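Local structure of cytosolic phospholipase A2 delta (5IZ5) at residues 28-33 / 51-56; 87-92 / 635-640; 158-163 / 284-289. The protein catalyses the calcium-dependent hydrolysis of glycerophospholipids at the sn-2 position, with a preference for linoleic acid, and associates with membranes through its N-terminal C2 domain. The protein carries 3 engineered substitutions. All blocks are in the same frame, centred on the assembly; numbering follows the deposited sequence.

Interaction 1 (28-33 / 51-56); sequences LTVRVL and VILQLS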
ATOM      1  N   LEU B  28     -10.586 -20.851 -26.398  1.00 69.67           N
ATOM      2  CA  LEU B  28     -11.311 -21.782 -25.522  1.00 71.52           C
ATOM      3  C   LEU B  28     -12.806 -21.784 -25.838  1.00 71.87           C
ATOM      4  O   LEU B  28     -13.448 -20.734 -25.821  1.00 74.76           O
ATOM      5  CB  LEU B  28     -11.108 -21.425 -24.040  1.00 70.48           C
ATOM      6  CG  LEU B  28     -11.780 -22.355 -23.014  1.00 71.82           C
ATOM      7  CD1 LEU B  28     -11.199 -23.761 -23.088  1.00 72.17           C
ATOM      8  CD2 LEU B  28     -11.660 -21.805 -21.595  1.00 71.83           C
ATOM      9  N   THR B  29     -13.360 -22.963 -26.111  1.00 70.54           N
ATOM     10  CA  THR B  29     -14.817 -23.112 -26.212  1.00 70.68           C
ATOM     11  C   THR B  29     -15.329 -23.754 -24.921  1.00 69.07           C
ATOM     12  O   THR B  29     -14.878 -24.837 -24.531  1.00 67.81           O
ATOM     13  CB  THR B  29     -15.281 -23.920 -27.448  1.00 72.76           C
ATOM     14  OG1 THR B  29     -15.175 -25.326 -27.195  1.00 76.78           O
ATOM     15  CG2 THR B  29     -14.461 -23.567 -28.676  1.00 72.07           C
ATOM     16  N   VAL B  30     -16.248 -23.065 -24.249  1.00 70.06           N
ATOM     17  CA  VAL B  30     -16.855 -23.561 -23.017  1.00 70.22           C
ATOM     18  C   VAL B  30     -18.301 -23.909 -23.330  1.00 71.94           C
ATOM     19  O   VAL B  30     -19.105 -23.017 -23.620  1.00 71.27           O
ATOM     20  CB  VAL B  30     -16.810 -22.499 -21.896  1.00 68.73           C
ATOM     21  CG1 VAL B  30     -17.396 -23.050 -20.596  1.00 68.37           C
ATOM     22  CG2 VAL B  30     -15.380 -22.026 -21.672  1.00 68.56           C
ATOM     23  N   ARG B  31     -18.629 -25.198 -23.281  1.00 75.54           N
ATOM     24  CA  ARG B  31     -19.996 -25.651 -23.563  1.00 78.26           C
ATOM     25  C   ARG B  31     -20.728 -25.993 -22.268  1.00 75.84           C
ATOM     26  O   ARG B  31     -20.451 -27.015 -21.640  1.00 75.22           O
ATOM     27  CB  ARG B  31     -19.992 -26.857 -24.507  1.00 81.39           C
ATOM     28  CG  ARG B  31     -21.378 -27.259 -25.001  1.00 84.06           C
ATOM     29  CD  ARG B  31     -21.320 -28.332 -26.085  1.00 84.86           C
ATOM     30  NE  ARG B  31     -20.883 -27.799 -27.378  1.00 84.20           N
ATOM     31  CZ  ARG B  31     -21.638 -27.071 -28.202  1.00 83.49           C
ATOM     32  NH1 ARG B  31     -22.892 -26.757 -27.885  1.00 84.38           N
ATOM     33  NH2 ARG B  31     -21.132 -26.641 -29.354  1.00 82.58           N
ATOM     34  N   VAL B  32     -21.665 -25.126 -21.887  1.00 75.69           N
ATOM     35  CA  VAL B  32     -22.484 -25.321 -20.691  1.00 77.19           C
ATOM     36  C   VAL B  32     -23.611 -26.283 -21.054  1.00 77.27           C
ATOM     37  O   VAL B  32     -24.508 -25.933 -21.817  1.00 77.76           O
ATOM     38  CB  VAL B  32     -23.069 -23.979 -20.188  1.00 77.30           C
ATOM     39  CG1 VAL B  32     -23.938 -24.179 -18.950  1.00 77.27           C
ATOM     40  CG2 VAL B  32     -21.949 -22.993 -19.888  1.00 77.11           C
ATOM     41  N   LEU B  33     -23.560 -27.496 -20.513  1.00 78.85           N
ATOM     42  CA  LEU B  33     -24.511 -28.541 -20.889  1.00 80.32           C
ATOM     43  C   LEU B  33     -25.789 -28.487 -20.053  1.00 81.38           C
ATOM     44  O   LEU B  33     -26.855 -28.119 -20.556  1.00 79.66           O
ATOM     45  CB  LEU B  33     -23.859 -29.924 -20.768  1.00 80.18           C
ATOM     46  CG  LEU B  33     -22.668 -30.181 -21.692  1.00 79.56           C
ATOM     47  CD1 LEU B  33     -21.952 -31.459 -21.281  1.00 79.64           C
ATOM     48  CD2 LEU B  33     -23.124 -30.255 -23.141  1.00 79.08           C
ATOM     49  N   VAL B  51     -27.006 -19.541 -16.406  1.00 65.33           N
ATOM     50  CA  VAL B  51     -25.592 -19.585 -16.042  1.00 64.46           C
ATOM     51  C   VAL B  51     -24.871 -18.328 -16.516  1.00 62.84           C
ATOM     52  O   VAL B  51     -25.070 -17.862 -17.638  1.00 62.38           O
ATOM     53  CB  VAL B  51     -24.879 -20.823 -16.624  1.00 66.09           C
ATOM     54  CG1 VAL B  51     -23.430 -20.878 -16.154  1.00 66.60           C
ATOM     55  CG2 VAL B  51     -25.609 -22.094 -16.221  1.00 65.80           C
ATOM     56  N   ILE B  52     -24.030 -17.790 -15.642  1.00 61.70           N
ATOM     57  CA  ILE B  52     -23.150 -16.685 -15.985  1.00 62.36           C
ATOM     58  C   ILE B  52     -21.728 -17.230 -16.094  1.00 61.06           C
ATOM     59  O   ILE B  52     -21.315 -18.043 -15.265  1.00 59.99           O
ATOM     60  CB  ILE B  52     -23.260 -15.558 -14.935  1.00 63.36           C
ATOM     61  CG1 ILE B  52     -24.647 -14.901 -15.071  1.00 65.40           C
ATOM     62  CG2 ILE B  52     -22.140 -14.535 -15.087  1.00 63.59           C
ATOM     63  CD1 ILE B  52     -24.823 -13.532 -14.437  1.00 68.48           C
ATOM     64  N   LEU B  53     -21.004 -16.803 -17.130  1.00 59.60           N
ATOM     65  CA  LEU B  53     -19.580 -17.097 -17.263  1.00 58.53           C
ATOM     66  C   LEU B  53     -18.786 -15.803 -17.240  1.00 56.82           C
ATOM     67  O   LEU B  53     -19.060 -14.876 -18.010  1.00 55.75           O
ATOM     68  CB  LEU B  53     -19.267 -17.832 -18.564  1.00 58.49           C
ATOM     69  CG  LEU B  53     -20.061 -19.085 -18.918  1.00 62.15           C
ATOM     70  CD1 LEU B  53     -19.494 -19.693 -20.191  1.00 63.88           C
ATOM     71  CD2 LEU B  53     -20.037 -20.106 -17.794  1.00 64.18           C
ATOM     72  N   GLN B  54     -17.804 -15.750 -16.349  1.00 55.31           N
ATOM     73  CA  GLN B  54     -16.874 -14.638 -16.274  1.00 54.74           C
ATOM     74  C   GLN B  54     -15.471 -15.206 -16.218  1.00 52.69           C
ATOM     75  O   GLN B  54     -15.233 -16.224 -15.582  1.00 52.70           O
ATOM     76  CB  GLN B  54     -17.128 -13.815 -15.019  1.00 55.99           C
ATOM     77  CG  GLN B  54     -18.496 -13.171 -14.951  1.00 57.92           C
ATOM     78  CD  GLN B  54     -18.802 -12.737 -13.536  1.00 59.13           C
ATOM     79  OE1 GLN B  54     -18.971 -13.582 -12.654  1.00 59.09           O
ATOM     80  NE2 GLN B  54     -18.845 -11.439 -13.298  1.00 58.80           N
ATOM     81  N   LEU B  55     -14.544 -14.527 -16.871  1.00 51.53           N
ATOM     82  CA  LEU B  55     -13.143 -14.900 -16.840  1.00 50.20           C
ATOM     83  C   LEU B  55     -12.402 -13.800 -16.112  1.00 47.21           C
ATOM     84  O   LEU B  55     -12.575 -12.626 -16.426  1.00 46.98           O
ATOM     85  CB  LEU B  55     -12.600 -15.062 -18.259  1.00 50.79           C
ATOM     86  CG  LEU B  55     -11.195 -15.643 -18.410  1.00 52.67           C
ATOM     87  CD1 LEU B  55     -11.136 -17.091 -17.946  1.00 53.48           C
ATOM     88  CD2 LEU B  55     -10.724 -15.530 -19.851  1.00 53.80           C
ATOM     89  N   SER B  56     -11.579 -14.183 -15.141  1.00 46.69           N
ATOM     90  CA  SER B  56     -10.864 -13.227 -14.293  1.00 45.14           C
ATOM     91  C   SER B  56     -10.021 -12.226 -15.093  1.00 43.48           C
ATOM     92  O   SER B  56      -9.808 -11.103 -14.650  1.00 45.51           O
ATOM     93  CB  SER B  56      -9.984 -13.979 -13.286  1.00 44.11           C
ATOM     94  OG  SER B  56      -9.037 -14.800 -13.947  1.00 42.89           O
TER
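Val32 and Leu53 illustrate how two strands from facing sheets of a beta-sandwich interdigitate with no hydrogen bond between the two segments. The strand axes lie 9.9 Å apart at closest approach and run antiparallel at 162°, a gap across which the two segments meet through methyl groups. Val32 presents a forked bump. One prong, CG1, meets Val51 CG2 at 3.8 Å, the two valines reaching tip to tip. The other, CG2, slips past Leu53 in the opposite direction and lies 4.0 Å from Leu53 CD2. The leucine is itself a fork: its CD1 fits between Val30 CG1, at 4.0 Å, and Val32 CG2, at 4.1 Å, so that the knob of one strand settles between two valines of the other. With CG1 anti to the backbone N (chi1 179°), Val32 sends one methyl to each partner. An alanine here is likely to leave a gap facing Val51 CG2 and Leu53 CD2, since both prongs are gone. This interlocking forms part of the hydrophobic core of the C2 domain; the side chain of Val51 is about 11 Å from that of Asp98, a predicted calcium ligand. Around it, strand 21-36 is flanked by strands 75-85 and 137-146 in one sheet, strand 49-55 by strands 62-64 and 91-98 in the other. Trp76, Phe80, Phe63, Leu94 and Ile96 from these neighbours pack against Val51 and Leu53.

Interaction 2 (87-92 / 635-640); sequences QVKNVL and SMPSQL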
ATOM      1  N   GLN B  87       0.156 -17.393 -20.769  1.00 49.10           N
ATOM      2  CA  GLN B  87       1.117 -16.838 -19.813  1.00 48.92           C
ATOM      3  C   GLN B  87       0.508 -16.134 -18.588  1.00 46.83           C
ATOM      4  O   GLN B  87       1.253 -15.708 -17.681  1.00 48.20           O
ATOM      5  CB  GLN B  87       2.032 -15.851 -20.524  1.00 50.72           C
ATOM      6  CG  GLN B  87       2.972 -16.458 -21.547  1.00 52.70           C
ATOM      7  CD  GLN B  87       3.747 -17.650 -21.013  1.00 54.31           C
ATOM      8  OE1 GLN B  87       3.277 -18.779 -21.118  1.00 56.19           O
ATOM      9  NE2 GLN B  87       4.922 -17.413 -20.437  1.00 56.08           N
ATOM     10  N   VAL B  88      -0.817 -15.993 -18.545  1.00 44.14           N
ATOM     11  CA  VAL B  88      -1.458 -15.431 -17.355  1.00 45.03           C
ATOM     12  C   VAL B  88      -2.304 -16.476 -16.655  1.00 44.35           C
ATOM     13  O   VAL B  88      -2.668 -17.495 -17.236  1.00 42.99           O
ATOM     14  CB  VAL B  88      -2.313 -14.163 -17.639  1.00 45.10           C
ATOM     15  CG1 VAL B  88      -1.466 -13.077 -18.265  1.00 43.88           C
ATOM     16  CG2 VAL B  88      -3.524 -14.459 -18.509  1.00 45.49           C
ATOM     17  N   LYS B  89      -2.587 -16.220 -15.384  1.00 45.93           N
ATOM     18  CA  LYS B  89      -3.506 -17.054 -14.634  1.00 48.07           C
ATOM     19  C   LYS B  89      -4.934 -16.716 -15.041  1.00 48.08           C
ATOM     20  O   LYS B  89      -5.357 -15.565 -14.973  1.00 49.03           O
ATOM     21  CB  LYS B  89      -3.312 -16.889 -13.132  1.00 50.44           C
ATOM     22  CG  LYS B  89      -3.347 -18.208 -12.382  1.00 54.84           C
ATOM     23  CD  LYS B  89      -2.152 -19.107 -12.678  1.00 55.37           C
ATOM     24  CE  LYS B  89      -2.478 -20.584 -12.527  1.00 56.48           C
ATOM     25  NZ  LYS B  89      -3.348 -20.973 -11.392  1.00 59.42           N
ATOM     26  N   ASN B  90      -5.658 -17.738 -15.475  1.00 47.08           N
ATOM     27  CA  ASN B  90      -7.015 -17.582 -15.967  1.00 46.57           C
ATOM     28  C   ASN B  90      -7.965 -18.384 -15.098  1.00 47.46           C
ATOM     29  O   ASN B  90      -7.895 -19.617 -15.068  1.00 47.32           O
ATOM     30  CB  ASN B  90      -7.107 -18.066 -17.406  1.00 45.20           C
ATOM     31  CG  ASN B  90      -6.334 -17.186 -18.364  1.00 46.36           C
ATOM     32  OD1 ASN B  90      -6.645 -16.004 -18.521  1.00 45.73           O
ATOM     33  ND2 ASN B  90      -5.316 -17.756 -19.006  1.00 46.47           N
ATOM     34  N   VAL B  91      -8.822 -17.680 -14.364  1.00 46.73           N
ATOM     35  CA  VAL B  91      -9.810 -18.322 -13.520  1.00 47.13           C
ATOM     36  C   VAL B  91     -11.185 -18.055 -14.112  1.00 46.93           C
ATOM     37  O   VAL B  91     -11.593 -16.907 -14.284  1.00 47.88           O
ATOM     38  CB  VAL B  91      -9.752 -17.815 -12.068  1.00 48.69           C
ATOM     39  CG1 VAL B  91     -10.767 -18.555 -11.203  1.00 48.88           C
ATOM     40  CG2 VAL B  91      -8.356 -18.000 -11.496  1.00 49.54           C
ATOM     41  N   LEU B  92     -11.889 -19.130 -14.428  1.00 48.53           N
ATOM     42  CA  LEU B  92     -13.218 -19.034 -14.990  1.00 50.46           C
ATOM     43  C   LEU B  92     -14.230 -19.183 -13.865  1.00 52.40           C
ATOM     44  O   LEU B  92     -14.163 -20.127 -13.080  1.00 51.03           O
ATOM     45  CB  LEU B  92     -13.421 -20.122 -16.029  1.00 52.86           C
ATOM     46  CG  LEU B  92     -14.746 -20.075 -16.790  1.00 56.03           C
ATOM     47  CD1 LEU B  92     -14.805 -18.886 -17.735  1.00 56.16           C
ATOM     48  CD2 LEU B  92     -14.930 -21.364 -17.564  1.00 56.96           C
ATOM     49  N   SER B 635      -2.930 -18.066  -3.111  1.00 76.41           N
ATOM     50  CA  SER B 635      -3.144 -19.144  -4.101  1.00 73.52           C
ATOM     51  C   SER B 635      -4.421 -18.920  -4.950  1.00 71.18           C
ATOM     52  O   SER B 635      -4.702 -19.701  -5.864  1.00 70.61           O
ATOM     53  CB  SER B 635      -3.166 -20.536  -3.435  1.00 72.61           C
ATOM     54  OG  SER B 635      -4.393 -20.788  -2.772  1.00 73.25           O
ATOM     55  N   MET B 636      -5.174 -17.857  -4.645  1.00 67.02           N
ATOM     56  CA  MET B 636      -6.392 -17.487  -5.373  1.00 65.00           C
ATOM     57  C   MET B 636      -6.143 -16.244  -6.225  1.00 60.74           C
ATOM     58  O   MET B 636      -6.369 -15.111  -5.780  1.00 54.93           O
ATOM     59  CB  MET B 636      -7.551 -17.221  -4.410  1.00 69.44           C
ATOM     60  CG  MET B 636      -7.952 -18.426  -3.570  1.00 73.77           C
ATOM     61  SD  MET B 636      -8.612 -19.816  -4.517  1.00 80.86           S
ATOM     62  CE  MET B 636     -10.196 -19.157  -5.036  1.00 75.61           C
ATOM     63  N   PRO B 637      -5.692 -16.450  -7.467  1.00 59.41           N
ATOM     64  CA  PRO B 637      -5.247 -15.311  -8.256  1.00 60.73           C
ATOM     65  C   PRO B 637      -6.358 -14.321  -8.626  1.00 61.92           C
ATOM     66  O   PRO B 637      -6.106 -13.117  -8.680  1.00 62.58           O
ATOM     67  CB  PRO B 637      -4.631 -15.970  -9.491  1.00 61.52           C
ATOM     68  CG  PRO B 637      -5.379 -17.248  -9.626  1.00 61.35           C
ATOM     69  CD  PRO B 637      -5.610 -17.713  -8.224  1.00 59.38           C
ATOM     70  N   SER B 638      -7.579 -14.804  -8.841  1.00 61.97           N
ATOM     71  CA  SER B 638      -8.700 -13.904  -9.123  1.00 61.23           C
ATOM     72  C   SER B 638      -9.076 -13.015  -7.926  1.00 61.08           C
ATOM     73  O   SER B 638      -9.718 -11.984  -8.113  1.00 60.93           O
ATOM     74  CB  SER B 638      -9.919 -14.691  -9.618  1.00 61.01           C
ATOM     75  OG  SER B 638     -10.224 -15.763  -8.745  1.00 61.63           O
ATOM     76  N   GLN B 639      -8.666 -13.400  -6.714  1.00 59.09           N
ATOM     77  CA  GLN B 639      -8.937 -12.612  -5.505  1.00 57.92           C
ATOM     78  C   GLN B 639      -7.757 -11.743  -5.047  1.00 54.88           C
ATOM     79  O   GLN B 639      -7.790 -11.210  -3.940  1.00 52.79           O
ATOM     80  CB  GLN B 639      -9.343 -13.531  -4.349  1.00 62.03           C
ATOM     81  CG  GLN B 639     -10.282 -14.664  -4.744  1.00 68.11           C
ATOM     82  CD  GLN B 639     -10.762 -15.469  -3.545  1.00 72.70           C
ATOM     83  OE1 GLN B 639      -9.955 -15.996  -2.771  1.00 74.63           O
ATOM     84  NE2 GLN B 639     -12.081 -15.570  -3.384  1.00 75.65           N
ATOM     85  N   LEU B 640      -6.729 -11.590  -5.880  1.00 48.92           N
ATOM     86  CA  LEU B 640      -5.577 -10.756  -5.508  1.00 45.53           C
ATOM     87  C   LEU B 640      -5.794  -9.275  -5.823  1.00 42.38           C
ATOM     88  O   LEU B 640      -6.792  -8.909  -6.431  1.00 40.53           O
ATOM     89  CB  LEU B 640      -4.301 -11.288  -6.170  1.00 44.75           C
ATOM     90  CG  LEU B 640      -3.802 -12.637  -5.636  1.00 45.25           C
ATOM     91  CD1 LEU B 640      -2.432 -12.967  -6.201  1.00 45.63           C
ATOM     92  CD2 LEU B 640      -3.748 -12.664  -4.116  1.00 46.47           C
TER
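Pro637 meets Val91 and Lys89 where the C2 domain rests on the catalytic domain, a compact example of an interface fitted by shape. The tight part is a corner around Pro637 CG. Val91 CG2 lies 3.6 Å from this atom, with the valine and proline crossing at about a right angle, while Lys89 CG lies equally close, 3.6 Å from Pro637 CG, on an oblique course. Beside the proline, Ser638 carries on the same closely packed surface: its OG is 3.8 Å from Val91 CG1, and its CB is 4.0 Å from Val91 CB. The serine holds OG between its backbone N and carbonyl carbon (chi1 51°), which lays the hydroxyl against the valine. A short 3-10 turn presents both residues, closed by a backbone bond of 3.0 Å from Gln639 N to Met636 O. The loose side is the far end of Lys89, a partly exposed residue that lends only the start of its aliphatic chain; bends at chi2 and chi4 carry the amine on to a salt bridge with Asp114. Between 87-92 and 635-640 there is neither a hydrogen bond nor a salt bridge. The chemistry here is therefore van der Waals and chiefly apolar; polar links nearby come from the backbones of Leu615 and Gln617, bonded to Lys89 and Gln87, and the lysine charge is paired to Asp114 of the C2 domain itself.

Interaction 3 (158-163 / 284-289); sequences KVIVAR and VHLGFN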
ATOM      1  N   LYS B 158       7.340 -11.538 -14.317  1.00 44.84           N
ATOM      2  CA  LYS B 158       7.075 -12.953 -14.005  1.00 46.05           C
ATOM      3  C   LYS B 158       6.084 -13.194 -12.858  1.00 45.13           C
ATOM      4  O   LYS B 158       5.818 -14.345 -12.513  1.00 43.72           O
ATOM      5  CB  LYS B 158       8.376 -13.732 -13.768  1.00 49.13           C
ATOM      6  CG  LYS B 158       9.348 -13.681 -14.938  1.00 50.92           C
ATOM      7  CD  LYS B 158       8.722 -14.206 -16.219  1.00 54.51           C
ATOM      8  CE  LYS B 158       9.740 -14.184 -17.352  1.00 58.53           C
ATOM      9  NZ  LYS B 158       9.693 -15.386 -18.230  1.00 61.07           N
ATOM     10  N   VAL B 159       5.527 -12.129 -12.281  1.00 45.12           N
ATOM     11  CA  VAL B 159       4.402 -12.279 -11.341  1.00 44.92           C
ATOM     12  C   VAL B 159       3.205 -11.434 -11.795  1.00 43.49           C
ATOM     13  O   VAL B 159       2.089 -11.929 -11.823  1.00 42.65           O
ATOM     14  CB  VAL B 159       4.786 -12.083  -9.847  1.00 46.01           C
ATOM     15  CG1 VAL B 159       6.290 -12.072  -9.647  1.00 47.11           C
ATOM     16  CG2 VAL B 159       4.122 -10.866  -9.234  1.00 46.45           C
ATOM     17  N   ILE B 160       3.453 -10.189 -12.195  1.00 41.63           N
ATOM     18  CA  ILE B 160       2.432  -9.331 -12.777  1.00 42.59           C
ATOM     19  C   ILE B 160       2.645  -9.269 -14.282  1.00 42.94           C
ATOM     20  O   ILE B 160       3.782  -9.163 -14.724  1.00 42.85           O
ATOM     21  CB  ILE B 160       2.563  -7.891 -12.233  1.00 42.63           C
ATOM     22  CG1 ILE B 160       2.044  -7.788 -10.787  1.00 44.10           C
ATOM     23  CG2 ILE B 160       1.889  -6.867 -13.139  1.00 43.45           C
ATOM     24  CD1 ILE B 160       0.588  -8.148 -10.585  1.00 44.39           C
ATOM     25  N   VAL B 161       1.551  -9.285 -15.042  1.00 42.22           N
ATOM     26  CA  VAL B 161       1.568  -9.195 -16.498  1.00 41.90           C
ATOM     27  C   VAL B 161       0.740  -8.003 -16.967  1.00 40.99           C
ATOM     28  O   VAL B 161      -0.420  -7.826 -16.574  1.00 41.38           O
ATOM     29  CB  VAL B 161       0.956 -10.445 -17.165  1.00 43.32           C
ATOM     30  CG1 VAL B 161       0.927 -10.295 -18.682  1.00 43.75           C
ATOM     31  CG2 VAL B 161       1.727 -11.697 -16.780  1.00 43.57           C
ATOM     32  N   ALA B 162       1.354  -7.196 -17.821  1.00 41.01           N
ATOM     33  CA  ALA B 162       0.659  -6.158 -18.546  1.00 40.92           C
ATOM     34  C   ALA B 162       0.268  -6.718 -19.916  1.00 43.21           C
ATOM     35  O   ALA B 162       1.130  -7.046 -20.751  1.00 41.40           O
ATOM     36  CB  ALA B 162       1.551  -4.948 -18.689  1.00 41.76           C
ATOM     37  N   ARG B 163      -1.037  -6.852 -20.133  1.00 42.57           N
ATOM     38  CA  ARG B 163      -1.568  -7.364 -21.398  1.00 41.18           C
ATOM     39  C   ARG B 163      -1.409  -6.302 -22.473  1.00 40.20           C
ATOM     40  O   ARG B 163      -1.351  -5.109 -22.160  1.00 38.27           O
ATOM     41  CB  ARG B 163      -3.045  -7.723 -21.248  1.00 41.19           C
ATOM     42  CG  ARG B 163      -3.344  -8.764 -20.177  1.00 41.82           C
ATOM     43  CD  ARG B 163      -2.703 -10.102 -20.497  1.00 43.61           C
ATOM     44  NE  ARG B 163      -3.201 -10.639 -21.767  1.00 43.35           N
ATOM     45  CZ  ARG B 163      -4.296 -11.389 -21.914  1.00 42.16           C
ATOM     46  NH1 ARG B 163      -5.039 -11.733 -20.864  1.00 42.30           N
ATOM     47  NH2 ARG B 163      -4.651 -11.797 -23.128  1.00 41.91           N
ATOM     48  N   VAL B 284       3.736   2.297 -14.592  1.00 41.06           N
ATOM     49  CA  VAL B 284       4.066   1.397 -13.486  1.00 42.10           C
ATOM     50  C   VAL B 284       5.344   0.611 -13.807  1.00 41.99           C
ATOM     51  O   VAL B 284       5.407  -0.075 -14.828  1.00 42.31           O
ATOM     52  CB  VAL B 284       2.888   0.437 -13.184  1.00 41.36           C
ATOM     53  CG1 VAL B 284       3.223  -0.491 -12.022  1.00 40.09           C
ATOM     54  CG2 VAL B 284       1.623   1.229 -12.870  1.00 40.90           C
ATOM     55  N   HIS B 285       6.337   0.717 -12.919  1.00 43.35           N
ATOM     56  CA  HIS B 285       7.614   0.006 -13.017  1.00 45.32           C
ATOM     57  C   HIS B 285       7.430  -1.434 -12.534  1.00 43.06           C
ATOM     58  O   HIS B 285       7.013  -1.670 -11.408  1.00 40.51           O
ATOM     59  CB  HIS B 285       8.693   0.684 -12.134  1.00 50.28           C
ATOM     60  CG  HIS B 285       8.802   2.175 -12.309  1.00 56.93           C
ATOM     61  ND1 HIS B 285       9.236   3.011 -11.296  1.00 61.83           N
ATOM     62  CD2 HIS B 285       8.539   2.978 -13.368  1.00 60.33           C
ATOM     63  CE1 HIS B 285       9.239   4.261 -11.728  1.00 63.71           C
ATOM     64  NE2 HIS B 285       8.816   4.269 -12.980  1.00 63.39           N
ATOM     65  N   LEU B 286       7.746  -2.396 -13.388  1.00 41.87           N
ATOM     66  CA  LEU B 286       7.624  -3.802 -13.047  1.00 43.37           C
ATOM     67  C   LEU B 286       8.998  -4.441 -12.941  1.00 46.62           C
ATOM     68  O   LEU B 286       9.687  -4.590 -13.940  1.00 50.90           O
ATOM     69  CB  LEU B 286       6.844  -4.520 -14.139  1.00 42.89           C
ATOM     70  CG  LEU B 286       5.400  -4.100 -14.372  1.00 42.90           C
ATOM     71  CD1 LEU B 286       4.810  -5.015 -15.433  1.00 44.28           C
ATOM     72  CD2 LEU B 286       4.555  -4.127 -13.110  1.00 43.20           C
ATOM     73  N   GLY B 287       9.383  -4.849 -11.739  1.00 46.65           N
ATOM     74  CA  GLY B 287      10.653  -5.541 -11.542  1.00 48.09           C
ATOM     75  C   GLY B 287      10.931  -5.730 -10.068  1.00 48.24           C
ATOM     76  O   GLY B 287      10.424  -4.972  -9.248  1.00 46.63           O
ATOM     77  N   PHE B 288      11.740  -6.735  -9.739  1.00 50.51           N
ATOM     78  CA  PHE B 288      12.050  -7.062  -8.342  1.00 52.42           C
ATOM     79  C   PHE B 288      13.444  -6.658  -7.907  1.00 54.86           C
ATOM     80  O   PHE B 288      13.997  -7.206  -6.961  1.00 62.45           O
ATOM     81  CB  PHE B 288      11.850  -8.551  -8.099  1.00 50.05           C
ATOM     82  CG  PHE B 288      10.420  -8.941  -8.060  1.00 49.16           C
ATOM     83  CD1 PHE B 288       9.702  -8.828  -6.882  1.00 46.74           C
ATOM     84  CD2 PHE B 288       9.781  -9.384  -9.207  1.00 47.50           C
ATOM     85  CE1 PHE B 288       8.375  -9.176  -6.838  1.00 46.06           C
ATOM     86  CE2 PHE B 288       8.450  -9.733  -9.175  1.00 47.18           C
ATOM     87  CZ  PHE B 288       7.743  -9.630  -7.984  1.00 46.87           C
ATOM     88  N   ASN B 289      14.024  -5.693  -8.588  1.00 54.77           N
ATOM     89  CA  ASN B 289      15.285  -5.169  -8.145  1.00 54.39           C
ATOM     90  C   ASN B 289      15.104  -3.694  -7.972  1.00 47.89           C
ATOM     91  O   ASN B 289      14.029  -3.152  -8.235  1.00 44.36           O
ATOM     92  CB  ASN B 289      16.398  -5.566  -9.110  1.00 58.62           C
ATOM     93  CG  ASN B 289      16.870  -6.998  -8.873  1.00 63.95           C
ATOM     94  OD1 ASN B 289      17.548  -7.300  -7.880  1.00 69.65           O
ATOM     95  ND2 ASN B 289      16.492  -7.891  -9.771  1.00 66.14           N
TER
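Val159 and Phe288 form the aromatic half of a contact that is otherwise aliphatic. Val159 CG1 approaches the ring obliquely and is modelled 3.2 Å from Phe288 CE2, closer than carbon atoms normally pack; with the valine chi1 at -12°, nearly eclipsed, the exact placing of its methyls is doubtful. That the ring abuts the valine is less in question: the second methyl, CG2, also lies 4.0 Å from Phe288 CZ. The purely aliphatic part is one pair. Ile160 CG2 lies 3.8 Å from Leu286 CD2, the two side chains crossing at about a right angle. With the isoleucine CG1 beside the backbone N (chi1 -75°), CG2 stands anti to that N and does the touching, while the longer branch leads away. Leu286 is the residue most covered here, its CD1 also coming within 4.2 Å of Ile160 CG2. Polar bonding between the segments is absent; just before the strand, Asn157 OD1 accepts hydrogen bonds from the backbone N of both Val159 and Ile160. Beyond the pair, His622 meets the Phe288 ring with planes inclined at about 40° and also touches Val159. Strand 160-172, part of the large antiparallel sheet, pairs with strands 152-156 and 614-615, whereas strand 285-286 pairs with strand 499-501 in the catalytic domain's mixed sheet. The contact therefore joins two separate sheets through side chains.

How the interactions relate
Interaction 1 is core, with all its touching residues buried between the sheets of one C2 domain; interactions 2 and 3 are partly buried seams against the catalytic domain. All three bridge their segments without hydrogen bonds, yet the character changes from domain core to domain seams: pure methyl packing in the first, proline, serine and a lysine's aliphatic stem in the second, an aromatic ring and an aliphatic pair in the third. Strands 49-55 and 91-98 are sheet neighbours, with a probable hydrogen bond from Ser56 N to Val91 O, and Val88 of interaction 2 packs against Val161 of interaction 3. Interactions 1 and 3 share the large antiparallel sheet, through strands 21-36 and 160-172.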